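Local coordinates for regulator of Ty1 transposition protein 107 (PDB 3T7K), which binds phosphorylated histone H2A through its C-terminal tandem BRCT repeats and so takes part in DNA damage repair in budding yeast, at residues C143-N148 with Y198-T203; L225-N230 with K247-Q252; I93-Q98 with I109-F114. All blocks are in the same frame, centred on the assembly; numbering follows the deposited sequence.

Contact 1 (C143-N148 with Y198-T203); sequences CINLVN and YVLIVT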
# COMPACT_ATOMS: atom_id res chain seq x y z
N CYS C 143 11.96 8.90 -19.44
CA CYS C 143 12.96 8.03 -20.05
C CYS C 143 14.26 8.79 -20.26
O CYS C 143 14.27 9.86 -20.85
CB CYS C 143 12.47 7.48 -21.38
SG CYS C 143 10.79 6.81 -21.34
N ILE C 144 15.35 8.24 -19.76
CA ILE C 144 16.62 8.91 -19.88
C ILE C 144 17.67 8.00 -20.48
O ILE C 144 17.50 6.79 -20.56
CB ILE C 144 17.15 9.36 -18.52
CG1 ILE C 144 17.38 8.14 -17.63
CG2 ILE C 144 16.19 10.34 -17.87
CD1 ILE C 144 18.31 8.39 -16.48
N ASN C 145 18.78 8.62 -20.86
CA ASN C 145 19.94 7.91 -21.34
C ASN C 145 21.04 8.17 -20.36
O ASN C 145 21.25 9.31 -19.95
CB ASN C 145 20.35 8.44 -22.73
CG ASN C 145 19.23 8.35 -23.73
OD1 ASN C 145 19.14 7.39 -24.49
ND2 ASN C 145 18.35 9.34 -23.71
N LEU C 146 21.78 7.12 -20.02
CA LEU C 146 22.81 7.19 -19.02
C LEU C 146 24.07 6.61 -19.64
O LEU C 146 24.02 5.54 -20.23
CB LEU C 146 22.38 6.36 -17.80
CG LEU C 146 23.24 6.33 -16.54
CD1 LEU C 146 23.31 7.70 -15.92
CD2 LEU C 146 22.66 5.33 -15.54
N VAL C 147 25.19 7.32 -19.52
CA VAL C 147 26.44 6.82 -20.04
C VAL C 147 26.91 5.66 -19.18
O VAL C 147 26.75 5.66 -17.95
CB VAL C 147 27.53 7.90 -20.09
CG1 VAL C 147 27.18 8.95 -21.12
CG2 VAL C 147 27.75 8.53 -18.72
N ASN C 148 27.48 4.66 -19.85
CA ASN C 148 27.89 3.42 -19.21
C ASN C 148 28.99 3.61 -18.19
O ASN C 148 29.16 2.79 -17.30
CB ASN C 148 28.34 2.40 -20.26
CG ASN C 148 28.27 0.97 -19.75
OD1 ASN C 148 27.96 0.74 -18.59
ND2 ASN C 148 28.55 0.01 -20.62
N TYR C 198 14.95 14.88 -25.22
CA TYR C 198 16.09 14.03 -24.92
C TYR C 198 16.75 14.42 -23.62
O TYR C 198 17.14 15.58 -23.43
CB TYR C 198 17.15 14.12 -26.02
CG TYR C 198 16.65 13.67 -27.36
CD1 TYR C 198 16.61 12.33 -27.70
CD2 TYR C 198 16.22 14.60 -28.30
CE1 TYR C 198 16.15 11.91 -28.95
CE2 TYR C 198 15.77 14.20 -29.54
CZ TYR C 198 15.74 12.86 -29.86
OH TYR C 198 15.29 12.48 -31.10
N VAL C 199 16.93 13.43 -22.76
CA VAL C 199 17.53 13.65 -21.46
C VAL C 199 18.67 12.68 -21.33
O VAL C 199 18.50 11.47 -21.52
CB VAL C 199 16.53 13.39 -20.29
CG1 VAL C 199 17.16 13.82 -18.98
CG2 VAL C 199 15.26 14.16 -20.51
N LEU C 200 19.85 13.20 -21.01
CA LEU C 200 21.03 12.37 -20.91
C LEU C 200 21.80 12.73 -19.65
O LEU C 200 21.89 13.90 -19.29
CB LEU C 200 21.94 12.56 -22.13
CG LEU C 200 21.33 12.33 -23.53
CD1 LEU C 200 20.67 13.61 -24.08
CD2 LEU C 200 22.40 11.87 -24.50
N ILE C 201 22.35 11.71 -19.00
CA ILE C 201 23.15 11.92 -17.82
C ILE C 201 24.53 11.53 -18.25
O ILE C 201 24.72 10.45 -18.79
CB ILE C 201 22.72 11.00 -16.67
CG1 ILE C 201 21.29 11.33 -16.24
CG2 ILE C 201 23.66 11.17 -15.49
CD1 ILE C 201 20.73 10.39 -15.16
N VAL C 202 25.48 12.42 -18.06
CA VAL C 202 26.80 12.21 -18.61
C VAL C 202 27.88 12.47 -17.58
O VAL C 202 27.61 13.01 -16.51
CB VAL C 202 27.05 13.09 -19.87
CG1 VAL C 202 26.06 12.72 -20.97
CG2 VAL C 202 26.96 14.56 -19.53
N THR C 203 29.10 12.06 -17.93
CA THR C 203 30.28 12.23 -17.11
C THR C 203 31.24 13.28 -17.69
O THR C 203 31.74 14.15 -16.97
CB THR C 203 31.05 10.90 -16.99
OG1 THR C 203 30.27 9.95 -16.25
CG2 THR C 203 32.39 11.11 -16.29
O HOH W 1 15.37 10.77 -23.26
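Ile-144 and Leu-146 of strand 143-147 pack against Ile-201 of strand 198-201, two neighbouring parallel strands at the heart of the second BRCT repeat. On this face, covered by helix 154-163, packing is tight. CD1 of Ile-201 meets CD1 of Ile-144 at 3.4 Å, and CD1 of Leu-146 presses just as closely on CB of Ile-201. Leu-146 has CG anti to its backbone N (chi1 -176°), and its far end leans in toward the neighbouring strand. Backbone bonds join the strands in parallel fashion: Asn-145 donates from N to Val-199 O and accepts at O from Ile-201 N, and Val-147 N reaches Ile-201 O.

The ends are looser. At Val-147 the contact loosens, CG1 of Val-147 lying 3.9 Å from CG1 of Val-202. At the start a water replaces a direct bond, donating to Cys-143 O at 2.8 Å and accepting from Val-199 N.

Asn-145, on the sheet face it shares with Leu-200, is buried, and its amide is held from several directions: OD1 takes a hydrogen from Asn-170 ND2, and ND2 also donates to Ile-183 O. That amide gives Val-199 O a second donor besides Asn-145 N, the bond from Asn-145 ND2 to Val-199 O being 3.1 Å long and nearly straight (170°), with the nitrogen above the carbonyl plane.

Contact 2 (L225-N230 with K247-Q252); sequences LIVEWN and KNVLYQ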
# COMPACT_ATOMS: atom_id res chain seq x y z
N LEU C 225 18.28 17.99 -22.81
CA LEU C 225 18.80 18.33 -21.50
C LEU C 225 19.92 17.37 -21.18
O LEU C 225 19.74 16.15 -21.22
CB LEU C 225 17.69 18.23 -20.45
CG LEU C 225 18.16 18.40 -19.01
CD1 LEU C 225 18.79 19.76 -18.80
CD2 LEU C 225 16.98 18.22 -18.08
N ILE C 226 21.09 17.90 -20.87
CA ILE C 226 22.22 17.05 -20.51
C ILE C 226 22.73 17.51 -19.16
O ILE C 226 23.09 18.68 -18.99
CB ILE C 226 23.34 17.12 -21.57
CG1 ILE C 226 22.77 16.84 -22.96
CG2 ILE C 226 24.42 16.12 -21.25
CD1 ILE C 226 23.83 16.77 -24.06
N VAL C 227 22.75 16.60 -18.19
CA VAL C 227 23.13 16.94 -16.82
C VAL C 227 24.17 15.99 -16.27
O VAL C 227 24.43 14.92 -16.85
CB VAL C 227 21.91 16.87 -15.87
CG1 VAL C 227 20.83 17.86 -16.30
CG2 VAL C 227 21.37 15.46 -15.87
N GLU C 228 24.78 16.37 -15.16
CA GLU C 228 25.64 15.47 -14.40
C GLU C 228 24.80 14.69 -13.37
O GLU C 228 23.68 15.08 -13.04
CB GLU C 228 26.73 16.27 -13.68
CG GLU C 228 27.55 17.18 -14.60
CD GLU C 228 28.69 17.90 -13.90
OE1 GLU C 228 28.52 19.08 -13.53
OE2 GLU C 228 29.76 17.28 -13.74
N TRP C 229 25.36 13.60 -12.87
CA TRP C 229 24.70 12.80 -11.84
C TRP C 229 24.31 13.69 -10.67
O TRP C 229 23.20 13.59 -10.15
CB TRP C 229 25.62 11.65 -11.39
CG TRP C 229 25.16 10.93 -10.13
CD1 TRP C 229 25.85 10.82 -8.96
CD2 TRP C 229 23.92 10.24 -9.93
NE1 TRP C 229 25.12 10.10 -8.05
CE2 TRP C 229 23.93 9.73 -8.61
CE3 TRP C 229 22.79 10.01 -10.73
CZ2 TRP C 229 22.87 9.00 -8.08
CZ3 TRP C 229 21.73 9.28 -10.19
CH2 TRP C 229 21.78 8.79 -8.88
N ASN C 230 25.20 14.59 -10.29
CA ASN C 230 24.95 15.47 -9.15
C ASN C 230 23.65 16.26 -9.28
O ASN C 230 23.11 16.72 -8.29
CB ASN C 230 26.11 16.44 -8.97
CG ASN C 230 26.72 16.38 -7.60
OD1 ASN C 230 26.15 16.89 -6.63
ND2 ASN C 230 27.89 15.75 -7.50
N LYS C 247 23.15 24.90 -11.98
CA LYS C 247 24.02 23.97 -11.27
C LYS C 247 23.91 22.56 -11.84
O LYS C 247 22.82 21.99 -11.92
CB LYS C 247 23.67 24.02 -9.75
CG LYS C 247 23.88 25.45 -9.26
CD LYS C 247 23.51 25.66 -7.81
CE LYS C 247 22.79 27.00 -7.64
NZ LYS C 247 23.65 28.08 -7.08
N ASN C 248 25.04 22.00 -12.27
CA ASN C 248 25.10 20.63 -12.78
C ASN C 248 24.44 20.41 -14.14
O ASN C 248 24.38 19.28 -14.62
CB ASN C 248 24.54 19.63 -11.76
CG ASN C 248 25.26 19.70 -10.44
OD1 ASN C 248 26.42 19.29 -10.33
ND2 ASN C 248 24.58 20.22 -9.42
N VAL C 249 23.93 21.47 -14.75
CA VAL C 249 23.41 21.35 -16.11
C VAL C 249 24.55 21.63 -17.08
O VAL C 249 25.19 22.67 -17.02
CB VAL C 249 22.26 22.33 -16.35
CG1 VAL C 249 21.78 22.26 -17.80
CG2 VAL C 249 21.12 22.04 -15.38
N LEU C 250 24.81 20.68 -17.98
CA LEU C 250 25.93 20.82 -18.89
C LEU C 250 25.53 21.44 -20.22
O LEU C 250 26.35 22.06 -20.90
CB LEU C 250 26.61 19.48 -19.12
CG LEU C 250 27.02 18.81 -17.81
CD1 LEU C 250 27.90 17.61 -18.11
CD2 LEU C 250 27.76 19.82 -16.95
N TYR C 251 24.26 21.25 -20.58
CA TYR C 251 23.75 21.72 -21.86
C TYR C 251 22.24 21.63 -21.86
O TYR C 251 21.66 20.62 -21.44
CB TYR C 251 24.31 20.84 -22.98
CG TYR C 251 23.78 21.17 -24.36
CD1 TYR C 251 24.54 21.93 -25.25
CD2 TYR C 251 22.54 20.72 -24.78
CE1 TYR C 251 24.06 22.23 -26.53
CE2 TYR C 251 22.05 21.00 -26.04
CZ TYR C 251 22.82 21.76 -26.91
OH TYR C 251 22.35 22.06 -28.17
N GLN C 252 21.59 22.69 -22.30
CA GLN C 252 20.15 22.58 -22.52
C GLN C 252 19.71 23.40 -23.70
O GLN C 252 20.26 24.48 -23.98
CB GLN C 252 19.33 22.90 -21.28
CG GLN C 252 19.59 24.21 -20.64
CD GLN C 252 18.79 24.37 -19.35
OE1 GLN C 252 17.73 23.76 -19.18
NE2 GLN C 252 19.30 25.19 -18.44
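Leu-250 lays its two methyls across the aliphatic part of Glu-228, the side chains crossing at about a right angle, with CD2 of Leu-250 3.5 Å from CG of Glu-228. Next to this pair the strands run antiparallel and are interrupted by a classic beta bulge: Leu-250 and Tyr-251 both face Ile-226, whose O accepts from Leu-250 N at 2.8 Å and, less straight, from Tyr-251 N at 3.2 Å. Ile-226 N returns a bond to Tyr-251 O. Past the bulge, Asn-248 O takes the N-H of Glu-228 at 3.0 Å.

The Asn-248 side chain reaches the start of helix 229-237, its OD1 3.2 Å from CB of Asn-230 and the two amide planes only 9° apart. An alanine in place of Asn-248 would probably open a gap beside CB of Asn-230. On the sheet face of Leu-225, Val-227 and Val-249, CD1 of Leu-225 touches CG1 of Val-249 at 4.0 Å.

Trp-229 packs on helix 154-163 and on an apolar side chain of the bound peptide. Strand 249-253 forms the edge of the mixed sheet next to strand 224-227, which bonds on its other side to strand 198-201. Helix 205-218 packs on Ile-226, Leu-250 and Tyr-251, whereas Trp-231 of helix 229-237 meets Asn-248 and Val-249.

Contact 3 (I93-Q98 with I109-F114); sequences IDLLKQ and ININLF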
# COMPACT_ATOMS: atom_id res chain seq x y z
N ILE C 93 20.74 3.38 19.88
CA ILE C 93 21.77 3.24 20.89
C ILE C 93 21.19 3.59 22.26
O ILE C 93 21.24 2.79 23.19
CB ILE C 93 23.02 4.10 20.57
CG1 ILE C 93 23.77 3.52 19.36
CG2 ILE C 93 23.97 4.14 21.76
CD1 ILE C 93 24.99 4.32 18.97
N ASP C 94 20.62 4.79 22.38
CA ASP C 94 20.00 5.22 23.64
C ASP C 94 18.92 4.25 24.08
O ASP C 94 18.77 3.98 25.27
CB ASP C 94 19.42 6.61 23.50
CG ASP C 94 20.49 7.67 23.36
OD1 ASP C 94 21.68 7.30 23.52
OD2 ASP C 94 20.15 8.84 23.10
N LEU C 95 18.17 3.75 23.11
CA LEU C 95 17.08 2.82 23.35
C LEU C 95 17.60 1.57 24.03
O LEU C 95 17.13 1.19 25.12
CB LEU C 95 16.39 2.47 22.05
CG LEU C 95 15.16 1.57 22.16
CD1 LEU C 95 14.27 2.02 23.32
CD2 LEU C 95 14.40 1.58 20.84
N LEU C 96 18.55 0.90 23.39
CA LEU C 96 19.12 -0.32 23.95
C LEU C 96 19.83 -0.09 25.29
O LEU C 96 19.76 -0.92 26.18
CB LEU C 96 20.02 -1.02 22.94
CG LEU C 96 19.28 -1.64 21.75
CD1 LEU C 96 20.24 -2.24 20.74
CD2 LEU C 96 18.28 -2.69 22.21
N LYS C 97 20.50 1.05 25.43
CA LYS C 97 21.14 1.42 26.69
C LYS C 97 20.12 1.36 27.82
O LYS C 97 20.31 0.68 28.83
CB LYS C 97 21.73 2.83 26.58
CG LYS C 97 22.51 3.32 27.80
CD LYS C 97 23.38 4.53 27.42
CE LYS C 97 23.70 5.42 28.62
NZ LYS C 97 24.72 4.85 29.54
N GLN C 98 19.02 2.08 27.64
CA GLN C 98 17.93 2.13 28.62
C GLN C 98 17.35 0.74 28.88
O GLN C 98 17.07 0.38 30.02
CB GLN C 98 16.84 3.08 28.12
CG GLN C 98 15.97 3.67 29.20
CD GLN C 98 15.03 4.72 28.65
OE1 GLN C 98 13.98 4.40 28.09
NE2 GLN C 98 15.42 5.99 28.77
N ILE C 109 10.63 2.88 29.73
CA ILE C 109 11.18 3.26 28.42
C ILE C 109 10.60 4.59 27.95
O ILE C 109 9.40 4.72 27.75
CB ILE C 109 10.89 2.18 27.38
CG1 ILE C 109 11.41 0.84 27.87
CG2 ILE C 109 11.51 2.54 26.03
CD1 ILE C 109 10.96 -0.34 27.04
N ASN C 110 11.47 5.58 27.79
CA ASN C 110 11.02 6.91 27.44
C ASN C 110 11.79 7.53 26.28
O ASN C 110 11.67 8.72 26.02
CB ASN C 110 11.11 7.83 28.66
CG ASN C 110 12.51 7.92 29.21
OD1 ASN C 110 13.48 7.89 28.46
ND2 ASN C 110 12.61 8.01 30.53
N ILE C 111 12.60 6.74 25.59
CA ILE C 111 13.31 7.28 24.44
C ILE C 111 12.30 7.70 23.39
O ILE C 111 11.44 6.91 23.02
CB ILE C 111 14.29 6.25 23.86
CG1 ILE C 111 15.22 5.74 24.96
CG2 ILE C 111 15.07 6.86 22.68
CD1 ILE C 111 15.97 6.84 25.70
N ASN C 112 12.43 8.93 22.90
CA ASN C 112 11.46 9.48 21.96
C ASN C 112 11.97 9.69 20.53
O ASN C 112 13.18 9.77 20.28
CB ASN C 112 10.89 10.79 22.49
CG ASN C 112 11.91 11.92 22.47
OD1 ASN C 112 12.26 12.45 21.40
ND2 ASN C 112 12.38 12.29 23.65
N LEU C 113 11.03 9.82 19.60
CA LEU C 113 11.34 9.91 18.17
C LEU C 113 11.63 11.33 17.68
O LEU C 113 11.64 11.58 16.48
CB LEU C 113 10.15 9.35 17.37
CG LEU C 113 9.83 7.87 17.62
CD1 LEU C 113 8.38 7.56 17.28
CD2 LEU C 113 10.81 6.99 16.83
N PHE C 114 11.85 12.26 18.60
CA PHE C 114 11.98 13.66 18.21
C PHE C 114 13.35 14.22 18.51
O PHE C 114 13.76 15.22 17.93
CB PHE C 114 10.92 14.51 18.92
CG PHE C 114 9.52 14.01 18.72
CD1 PHE C 114 8.88 14.21 17.50
CD2 PHE C 114 8.86 13.35 19.73
CE1 PHE C 114 7.60 13.75 17.31
CE2 PHE C 114 7.56 12.89 19.54
CZ PHE C 114 6.93 13.08 18.34
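The last helix of the first BRCT repeat, 90-99, is met on one flank by the returning loop 109-114, and Gln-98 makes the polar link between them. Its side-chain amide uses both ends on Asn-110: OE1 accepts from Asn-110 N at 2.8 Å, and NE2 donates to Asn-110 OD1 at 2.7 Å. The two amide planes stand at 90° to each other, and NE2 lies above the Asn-110 carbonyl plane, 46° out of it. With one atom accepting and the other donating, the Gln-98 amide is fixed in its rotation. In Asn-110 a chi1 of 58° sets CG between the backbone N and the carbonyl carbon; from there OD1 comes to Gln-98 NE2.

Beside this polar pair lies an apolar patch. Ile-111 points toward the helix and runs past Gln-98 in the opposite direction, its CD1 3.2 Å from NE2 of Gln-98. Its CG1 rests 3.8 Å from CA of Leu-95, and its CD1 reaches CB of Asp-94. Leu-95, the buried residue of the group, sends CD1 to CG2 of Ile-109 at 3.9 Å. Asp-94 turns its carboxylate to another mate, OD2 bonding to Tyr-116 OH, while Phe-15, Leu-18 and Tyr-21 pack against Ile-109.

Farther along the loop, Asn-112 OD1 accepts from Phe-114 N at 2.8 Å, closing an Asx turn well after helix 90-99 has ended. The contact as a whole is the chain that follows the last helix of the first BRCT repeat, folding back along that helix on its way to the second repeat of the tandem.

Contacts 1 and 2 belong to one mixed sheet of the second BRCT repeat, with centres about 10 Å apart; strands 198-201 and 224-227 are neighbours in it, and Val-202 packs on both Ile-226 and Leu-250. Contact 1 is buried and holds parallel strands in the interior of the sheet, whereas contact 2 is partly buried and adds an antiparallel edge strand. Contact 3 is a surface contact joining a helix to a loop in the first BRCT repeat, its centre about 45 Å from that of contact 1. Backbone bonds dominate the first two; in contact 3 side-chain amides carry the polar part.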